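Diaminopimelate decarboxylase (Helicobacter pylori, PDB 2QGH) catalyses the pyridoxal-phosphate-dependent decarboxylation of diaminopimelate to L-lysine, the last step of bacterial lysine biosynthesis. Local coordinates at residues 48-53 against 259-264; 119-124 against 140-145. One frame throughout, in Å; residues are numbered along the deposited sequence.

Interaction 1: 48-53 against 259-264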
ATOM      1  N   LEU A  48      12.811 -19.436 -18.560  1.00 27.24           N
ATOM      2  CA  LEU A  48      13.216 -20.364 -19.609  1.00 28.55           C
ATOM      3  C   LEU A  48      12.037 -21.170 -20.152  1.00 28.47           C
ATOM      4  O   LEU A  48      12.075 -21.634 -21.283  1.00 28.84           O
ATOM      5  CB  LEU A  48      14.294 -21.310 -19.079  1.00 28.46           C
ATOM      6  CG  LEU A  48      15.738 -21.038 -19.515  1.00 28.57           C
ATOM      7  CD1 LEU A  48      15.977 -19.549 -19.690  1.00 28.67           C
ATOM      8  CD2 LEU A  48      16.689 -21.639 -18.493  1.00 27.58           C
ATOM      9  N   ASN A  49      10.990 -21.337 -19.354  1.00 29.08           N
ATOM     10  CA  ASN A  49       9.826 -22.080 -19.820  1.00 31.06           C
ATOM     11  C   ASN A  49       9.023 -21.251 -20.828  1.00 32.62           C
ATOM     12  O   ASN A  49       8.481 -21.792 -21.788  1.00 33.77           O
ATOM     13  CB  ASN A  49       8.943 -22.490 -18.639  1.00 29.74           C
ATOM     14  CG  ASN A  49       9.632 -23.485 -17.725  1.00 31.44           C
ATOM     15  OD1 ASN A  49      10.408 -24.326 -18.181  1.00 30.76           O
ATOM     16  ND2 ASN A  49       9.343 -23.404 -16.430  1.00 30.17           N
ATOM     17  N   TYR A  50       8.949 -19.940 -20.609  1.00 32.65           N
ATOM     18  CA  TYR A  50       8.236 -19.056 -21.525  1.00 33.81           C
ATOM     19  C   TYR A  50       9.046 -18.921 -22.806  1.00 36.15           C
ATOM     20  O   TYR A  50       8.497 -18.865 -23.904  1.00 36.02           O
ATOM     21  CB  TYR A  50       8.052 -17.670 -20.902  1.00 29.66           C
ATOM     22  CG  TYR A  50       6.748 -17.480 -20.168  1.00 26.84           C
ATOM     23  CD1 TYR A  50       5.603 -17.043 -20.838  1.00 26.13           C
ATOM     24  CD2 TYR A  50       6.652 -17.750 -18.803  1.00 25.76           C
ATOM     25  CE1 TYR A  50       4.394 -16.878 -20.164  1.00 24.83           C
ATOM     26  CE2 TYR A  50       5.456 -17.591 -18.121  1.00 23.96           C
ATOM     27  CZ  TYR A  50       4.332 -17.154 -18.803  1.00 25.98           C
ATOM     28  OH  TYR A  50       3.158 -16.977 -18.111  1.00 27.25           O
ATOM     29  N   LYS A  51      10.364 -18.876 -22.652  1.00 38.88           N
ATOM     30  CA  LYS A  51      11.269 -18.728 -23.783  1.00 41.84           C
ATOM     31  C   LYS A  51      11.202 -19.914 -24.738  1.00 43.11           C
ATOM     32  O   LYS A  51      11.314 -19.740 -25.950  1.00 44.61           O
ATOM     33  CB  LYS A  51      12.703 -18.549 -23.277  1.00 42.83           C
ATOM     34  CG  LYS A  51      13.547 -17.575 -24.098  1.00 47.06           C
ATOM     35  CD  LYS A  51      14.765 -18.252 -24.722  1.00 48.93           C
ATOM     36  CE  LYS A  51      15.696 -18.826 -23.661  1.00 50.84           C
ATOM     37  NZ  LYS A  51      16.828 -19.598 -24.261  1.00 51.51           N
ATOM     38  N   GLU A  52      11.007 -21.114 -24.197  1.00 43.48           N
ATOM     39  CA  GLU A  52      10.948 -22.315 -25.024  1.00 44.06           C
ATOM     40  C   GLU A  52       9.533 -22.670 -25.479  1.00 44.25           C
ATOM     41  O   GLU A  52       9.351 -23.371 -26.475  1.00 44.24           O
ATOM     42  CB  GLU A  52      11.545 -23.506 -24.272  1.00 45.78           C
ATOM     43  CG  GLU A  52      10.671 -24.020 -23.136  1.00 47.86           C
ATOM     44  CD  GLU A  52      11.102 -25.389 -22.629  1.00 49.81           C
ATOM     45  OE1 GLU A  52      10.408 -25.943 -21.747  1.00 49.72           O
ATOM     46  OE2 GLU A  52      12.133 -25.912 -23.111  1.00 50.21           O
ATOM     47  N   ALA A  53       8.531 -22.198 -24.746  1.00 44.13           N
ATOM     48  CA  ALA A  53       7.144 -22.477 -25.095  1.00 43.51           C
ATOM     49  C   ALA A  53       6.827 -21.945 -26.492  1.00 43.86           C
ATOM     50  O   ALA A  53       5.782 -22.248 -27.063  1.00 44.23           O
ATOM     51  CB  ALA A  53       6.215 -21.845 -24.070  1.00 42.45           C
ATOM     52  N   TYR A 259       2.111 -25.124 -22.565  1.00 30.92           N
ATOM     53  CA  TYR A 259       1.937 -25.849 -23.822  1.00 30.59           C
ATOM     54  C   TYR A 259       0.566 -25.560 -24.426  1.00 28.84           C
ATOM     55  O   TYR A 259       0.439 -25.357 -25.631  1.00 28.47           O
ATOM     56  CB  TYR A 259       2.120 -27.360 -23.599  1.00 32.76           C
ATOM     57  CG  TYR A 259       1.785 -28.218 -24.806  1.00 33.93           C
ATOM     58  CD1 TYR A 259       0.476 -28.642 -25.043  1.00 35.38           C
ATOM     59  CD2 TYR A 259       2.770 -28.586 -25.723  1.00 34.32           C
ATOM     60  CE1 TYR A 259       0.156 -29.410 -26.166  1.00 36.25           C
ATOM     61  CE2 TYR A 259       2.463 -29.351 -26.847  1.00 35.35           C
ATOM     62  CZ  TYR A 259       1.152 -29.759 -27.062  1.00 36.34           C
ATOM     63  OH  TYR A 259       0.831 -30.502 -28.175  1.00 36.62           O
ATOM     64  N   ASP A 260      -0.455 -25.538 -23.581  1.00 26.97           N
ATOM     65  CA  ASP A 260      -1.812 -25.263 -24.029  1.00 26.86           C
ATOM     66  C   ASP A 260      -1.959 -23.781 -24.373  1.00 26.40           C
ATOM     67  O   ASP A 260      -2.630 -23.423 -25.343  1.00 25.72           O
ATOM     68  CB  ASP A 260      -2.802 -25.664 -22.932  1.00 28.48           C
ATOM     69  CG  ASP A 260      -2.701 -27.140 -22.573  1.00 32.87           C
ATOM     70  OD1 ASP A 260      -3.113 -27.527 -21.456  1.00 34.11           O
ATOM     71  OD2 ASP A 260      -2.208 -27.923 -23.416  1.00 34.42           O
ATOM     72  N   TYR A 261      -1.324 -22.927 -23.574  1.00 24.98           N
ATOM     73  CA  TYR A 261      -1.358 -21.477 -23.776  1.00 24.82           C
ATOM     74  C   TYR A 261      -0.794 -21.133 -25.152  1.00 24.00           C
ATOM     75  O   TYR A 261      -1.435 -20.437 -25.954  1.00 23.13           O
ATOM     76  CB  TYR A 261      -0.516 -20.796 -22.695  1.00 23.97           C
ATOM     77  CG  TYR A 261      -0.367 -19.283 -22.793  1.00 24.64           C
ATOM     78  CD1 TYR A 261      -1.451 -18.431 -22.568  1.00 23.71           C
ATOM     79  CD2 TYR A 261       0.892 -18.705 -22.991  1.00 24.55           C
ATOM     80  CE1 TYR A 261      -1.280 -17.041 -22.520  1.00 23.62           C
ATOM     81  CE2 TYR A 261       1.075 -17.326 -22.945  1.00 24.19           C
ATOM     82  CZ  TYR A 261      -0.013 -16.496 -22.702  1.00 25.56           C
ATOM     83  OH  TYR A 261       0.192 -15.132 -22.588  1.00 23.26           O
ATOM     84  N   ALA A 262       0.412 -21.629 -25.411  1.00 23.09           N
ATOM     85  CA  ALA A 262       1.097 -21.385 -26.672  1.00 24.86           C
ATOM     86  C   ALA A 262       0.319 -21.998 -27.834  1.00 25.81           C
ATOM     87  O   ALA A 262       0.133 -21.354 -28.869  1.00 25.92           O
ATOM     88  CB  ALA A 262       2.513 -21.962 -26.618  1.00 23.35           C
ATOM     89  N   GLN A 263      -0.140 -23.237 -27.659  1.00 25.34           N
ATOM     90  CA  GLN A 263      -0.895 -23.903 -28.713  1.00 25.10           C
ATOM     91  C   GLN A 263      -2.108 -23.052 -29.072  1.00 24.28           C
ATOM     92  O   GLN A 263      -2.392 -22.820 -30.249  1.00 23.18           O
ATOM     93  CB  GLN A 263      -1.342 -25.309 -28.269  1.00 24.21           C
ATOM     94  CG  GLN A 263      -1.528 -26.280 -29.444  1.00 24.88           C
ATOM     95  CD  GLN A 263      -1.976 -27.671 -29.023  1.00 25.33           C
ATOM     96  OE1 GLN A 263      -3.145 -27.885 -28.709  1.00 27.10           O
ATOM     97  NE2 GLN A 263      -1.042 -28.623 -29.009  1.00 23.18           N
ATOM     98  N   GLY A 264      -2.808 -22.570 -28.050  1.00 25.35           N
ATOM     99  CA  GLY A 264      -3.985 -21.755 -28.282  1.00 26.15           C
ATOM    100  C   GLY A 264      -3.700 -20.495 -29.079  1.00 29.24           C
ATOM    101  O   GLY A 264      -4.409 -20.184 -30.041  1.00 29.89           O
TER
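Tyr261 carries its ring anti to the backbone N (chi1 177°), while Tyr50 turns its own about its first bond to -93°, away from a staggered value; together these torsions send the two rings to one another between the helices. They meet obliquely, CE1 of Tyr50 lying 4.4 Å from CE2 of Tyr261, a loose apolar touch of ring carbons and not a stack. The second point of touch is between alanines. Ala262 directs its methyl at the backbone of Ala53, where CB comes within 3.3 Å of the carbonyl O. The two alanine CB atoms are 4.5 Å apart, and such small side chains let the backbones draw close, with 6.3 Å between the CA atoms of Ala53 and Ala262. Polar atoms play little part across this boundary; the hydroxyl of Tyr50 is hydrogen-bonded instead to Ser283 OG. The Tyr50 side chain also touches Pro280, a residue of the cofactor pocket, and lies about 6 Å from the bound pyridoxal phosphate. The contact thus joins helix 40-52, which precedes the first barrel strand, to helix 258-268, which precedes the eighth, with Tyr261 leaning in turn on Leu213 and Ile216 of helix 213-232.

Interaction 2: 119-124 against 140-145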
ATOM      1  N   GLN A 119      11.430  10.889 -22.674  1.00 25.71           N
ATOM      2  CA  GLN A 119      12.569  10.110 -22.202  1.00 24.39           C
ATOM      3  C   GLN A 119      12.620   8.742 -22.840  1.00 22.82           C
ATOM      4  O   GLN A 119      13.690   8.238 -23.161  1.00 22.53           O
ATOM      5  CB  GLN A 119      12.517   9.957 -20.678  1.00 26.07           C
ATOM      6  CG  GLN A 119      12.822  11.237 -19.927  1.00 27.72           C
ATOM      7  CD  GLN A 119      14.177  11.808 -20.305  1.00 29.86           C
ATOM      8  OE1 GLN A 119      15.218  11.200 -20.042  1.00 30.64           O
ATOM      9  NE2 GLN A 119      14.171  12.977 -20.939  1.00 30.62           N
ATOM     10  N   ALA A 120      11.455   8.141 -23.027  1.00 22.35           N
ATOM     11  CA  ALA A 120      11.387   6.818 -23.618  1.00 22.13           C
ATOM     12  C   ALA A 120      11.820   6.843 -25.076  1.00 22.12           C
ATOM     13  O   ALA A 120      12.564   5.972 -25.523  1.00 22.56           O
ATOM     14  CB  ALA A 120       9.978   6.272 -23.496  1.00 21.43           C
ATOM     15  N   LEU A 121      11.347   7.843 -25.812  1.00 23.00           N
ATOM     16  CA  LEU A 121      11.677   7.985 -27.228  1.00 23.92           C
ATOM     17  C   LEU A 121      13.170   8.180 -27.437  1.00 24.36           C
ATOM     18  O   LEU A 121      13.735   7.721 -28.426  1.00 23.30           O
ATOM     19  CB  LEU A 121      10.932   9.177 -27.831  1.00 22.95           C
ATOM     20  CG  LEU A 121       9.406   9.106 -27.869  1.00 22.16           C
ATOM     21  CD1 LEU A 121       8.886  10.402 -28.481  1.00 20.53           C
ATOM     22  CD2 LEU A 121       8.944   7.899 -28.680  1.00 20.23           C
ATOM     23  N   LYS A 122      13.801   8.865 -26.493  1.00 24.80           N
ATOM     24  CA  LYS A 122      15.230   9.129 -26.561  1.00 26.07           C
ATOM     25  C   LYS A 122      16.072   7.919 -26.171  1.00 25.96           C
ATOM     26  O   LYS A 122      17.271   7.889 -26.436  1.00 25.97           O
ATOM     27  CB  LYS A 122      15.583  10.286 -25.631  1.00 27.86           C
ATOM     28  CG  LYS A 122      15.196  11.657 -26.144  1.00 29.36           C
ATOM     29  CD  LYS A 122      14.960  12.624 -24.990  1.00 34.24           C
ATOM     30  CE  LYS A 122      15.796  12.266 -23.754  1.00 36.61           C
ATOM     31  NZ  LYS A 122      17.258  12.249 -24.033  1.00 41.34           N
ATOM     32  N   LEU A 123      15.442   6.934 -25.538  1.00 25.80           N
ATOM     33  CA  LEU A 123      16.129   5.735 -25.085  1.00 24.07           C
ATOM     34  C   LEU A 123      16.011   4.579 -26.070  1.00 24.06           C
ATOM     35  O   LEU A 123      16.525   3.483 -25.839  1.00 24.54           O
ATOM     36  CB  LEU A 123      15.591   5.339 -23.711  1.00 23.41           C
ATOM     37  CG  LEU A 123      15.900   6.382 -22.638  1.00 22.88           C
ATOM     38  CD1 LEU A 123      15.156   6.046 -21.351  1.00 20.63           C
ATOM     39  CD2 LEU A 123      17.407   6.439 -22.410  1.00 21.90           C
ATOM     40  N   ASN A 124      15.319   4.831 -27.169  1.00 25.38           N
ATOM     41  CA  ASN A 124      15.161   3.841 -28.228  1.00 26.26           C
ATOM     42  C   ASN A 124      14.598   2.491 -27.804  1.00 24.49           C
ATOM     43  O   ASN A 124      15.129   1.450 -28.190  1.00 26.03           O
ATOM     44  CB  ASN A 124      16.508   3.632 -28.926  1.00 28.12           C
ATOM     45  CG  ASN A 124      17.135   4.943 -29.373  1.00 31.48           C
ATOM     46  OD1 ASN A 124      16.520   5.717 -30.107  1.00 35.84           O
ATOM     47  ND2 ASN A 124      18.361   5.200 -28.927  1.00 30.93           N
ATOM     48  N   GLU A 140       3.031  11.981 -30.720  1.00 22.53           N
ATOM     49  CA  GLU A 140       3.358  12.523 -32.029  1.00 24.98           C
ATOM     50  C   GLU A 140       4.013  13.888 -31.921  1.00 26.37           C
ATOM     51  O   GLU A 140       5.031  14.154 -32.565  1.00 28.87           O
ATOM     52  CB  GLU A 140       2.108  12.656 -32.894  1.00 24.48           C
ATOM     53  CG  GLU A 140       2.434  13.010 -34.331  1.00 29.35           C
ATOM     54  CD  GLU A 140       1.213  13.375 -35.130  1.00 33.22           C
ATOM     55  OE1 GLU A 140       1.278  13.350 -36.378  1.00 34.50           O
ATOM     56  OE2 GLU A 140       0.184  13.700 -34.506  1.00 37.01           O
ATOM     57  N   THR A 141       3.416  14.761 -31.118  1.00 26.16           N
ATOM     58  CA  THR A 141       3.950  16.102 -30.939  1.00 25.64           C
ATOM     59  C   THR A 141       5.371  16.066 -30.387  1.00 25.01           C
ATOM     60  O   THR A 141       6.231  16.845 -30.805  1.00 23.88           O
ATOM     61  CB  THR A 141       3.065  16.921 -29.977  1.00 25.58           C
ATOM     62  OG1 THR A 141       1.758  17.064 -30.542  1.00 27.03           O
ATOM     63  CG2 THR A 141       3.662  18.298 -29.740  1.00 26.27           C
ATOM     64  N   ILE A 142       5.618  15.163 -29.442  1.00 24.77           N
ATOM     65  CA  ILE A 142       6.937  15.061 -28.836  1.00 24.19           C
ATOM     66  C   ILE A 142       7.931  14.427 -29.802  1.00 25.21           C
ATOM     67  O   ILE A 142       9.074  14.861 -29.895  1.00 26.09           O
ATOM     68  CB  ILE A 142       6.885  14.252 -27.514  1.00 22.97           C
ATOM     69  CG1 ILE A 142       6.019  14.998 -26.487  1.00 22.05           C
ATOM     70  CG2 ILE A 142       8.298  14.058 -26.958  1.00 23.68           C
ATOM     71  CD1 ILE A 142       5.900  14.299 -25.147  1.00 17.68           C
ATOM     72  N   ALA A 143       7.489  13.409 -30.532  1.00 25.47           N
ATOM     73  CA  ALA A 143       8.360  12.739 -31.487  1.00 25.48           C
ATOM     74  C   ALA A 143       8.767  13.738 -32.566  1.00 24.97           C
ATOM     75  O   ALA A 143       9.924  13.789 -32.995  1.00 21.05           O
ATOM     76  CB  ALA A 143       7.636  11.558 -32.114  1.00 24.85           C
ATOM     77  N   GLN A 144       7.799  14.539 -32.986  1.00 25.03           N
ATOM     78  CA  GLN A 144       8.036  15.529 -34.012  1.00 26.36           C
ATOM     79  C   GLN A 144       9.105  16.528 -33.604  1.00 28.01           C
ATOM     80  O   GLN A 144       9.967  16.887 -34.407  1.00 28.08           O
ATOM     81  CB  GLN A 144       6.744  16.264 -34.326  1.00 29.60           C
ATOM     82  CG  GLN A 144       6.869  17.223 -35.488  1.00 34.22           C
ATOM     83  CD  GLN A 144       5.541  17.798 -35.908  1.00 36.79           C
ATOM     84  OE1 GLN A 144       5.437  18.430 -36.954  1.00 39.73           O
ATOM     85  NE2 GLN A 144       4.512  17.583 -35.093  1.00 39.48           N
ATOM     86  N   SER A 145       9.061  16.977 -32.355  1.00 26.78           N
ATOM     87  CA  SER A 145      10.037  17.955 -31.898  1.00 26.91           C
ATOM     88  C   SER A 145      11.418  17.343 -31.791  1.00 28.12           C
ATOM     89  O   SER A 145      12.422  18.045 -31.895  1.00 27.45           O
ATOM     90  CB  SER A 145       9.634  18.527 -30.543  1.00 25.97           C
ATOM     91  OG  SER A 145       9.751  17.549 -29.536  1.00 24.41           O
TER
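Leu121 meets Ile142 and Ala143 where two neighbouring helices lie side by side on the outside of an alpha/beta barrel of the alanine racemase type, the fold expected of the cofactor-binding domain in this decarboxylase family. Helix 114-122 and helix 133-146 are successive in the chain, separated by strand 127-130, so the contact belongs to a beta-alpha-beta-alpha portion of the barrel.

The interaction across the pair is apolar and rests on one methyl group. With CG of Leu121 beside its backbone N and anti to the carbonyl carbon (chi1 -64°), and CD1 extended beyond it (chi2 179°), that methyl reaches over to the second helix. There it lies 3.8 Å from CA of Ala143 and 4.0 Å from CB of the same residue, against backbone as well as side chain. From the Ile142 side the branch methyl CG2 comes to 4.0 Å from Leu121 CD1, so that this single methyl is met by two consecutive residues. Beneath them, both Leu121 and Ala143 touch Ala150 of strand 150-155, which brings the helix pair down onto the barrel wall, while Ile142 also packs on Ala114 and Ile117.

The two segments exchange no hydrogen bonds with each other. Helix 114-122 finishes in a Schellman motif, Asn124 taking a positive phi of 55°. In the other helix, Ser145 OG donates to the carbonyl O of Ile142 over 2.8 Å, tilted 26° from the carbonyl plane.

From the N terminus the chain runs through helix 40-52, which supplies the first half of interaction 1, and then enters the barrel at strand 59-64. Helix 114-122 follows the third barrel strand; after strand 127-130, helix 133-146 returns to it and interaction 2 closes a short loop, with 15 residues between its segments. The chain completes seven strands before helix 258-268 meets helix 40-52 and interaction 1 closes its loop of 205 intervening residues. Interaction 2 is therefore nested within interaction 1. Their centres are 34 Å apart and they do not touch: interaction 2 joins helices successive in sequence, interaction 1 helices that are far apart in sequence but neighbours in the fold.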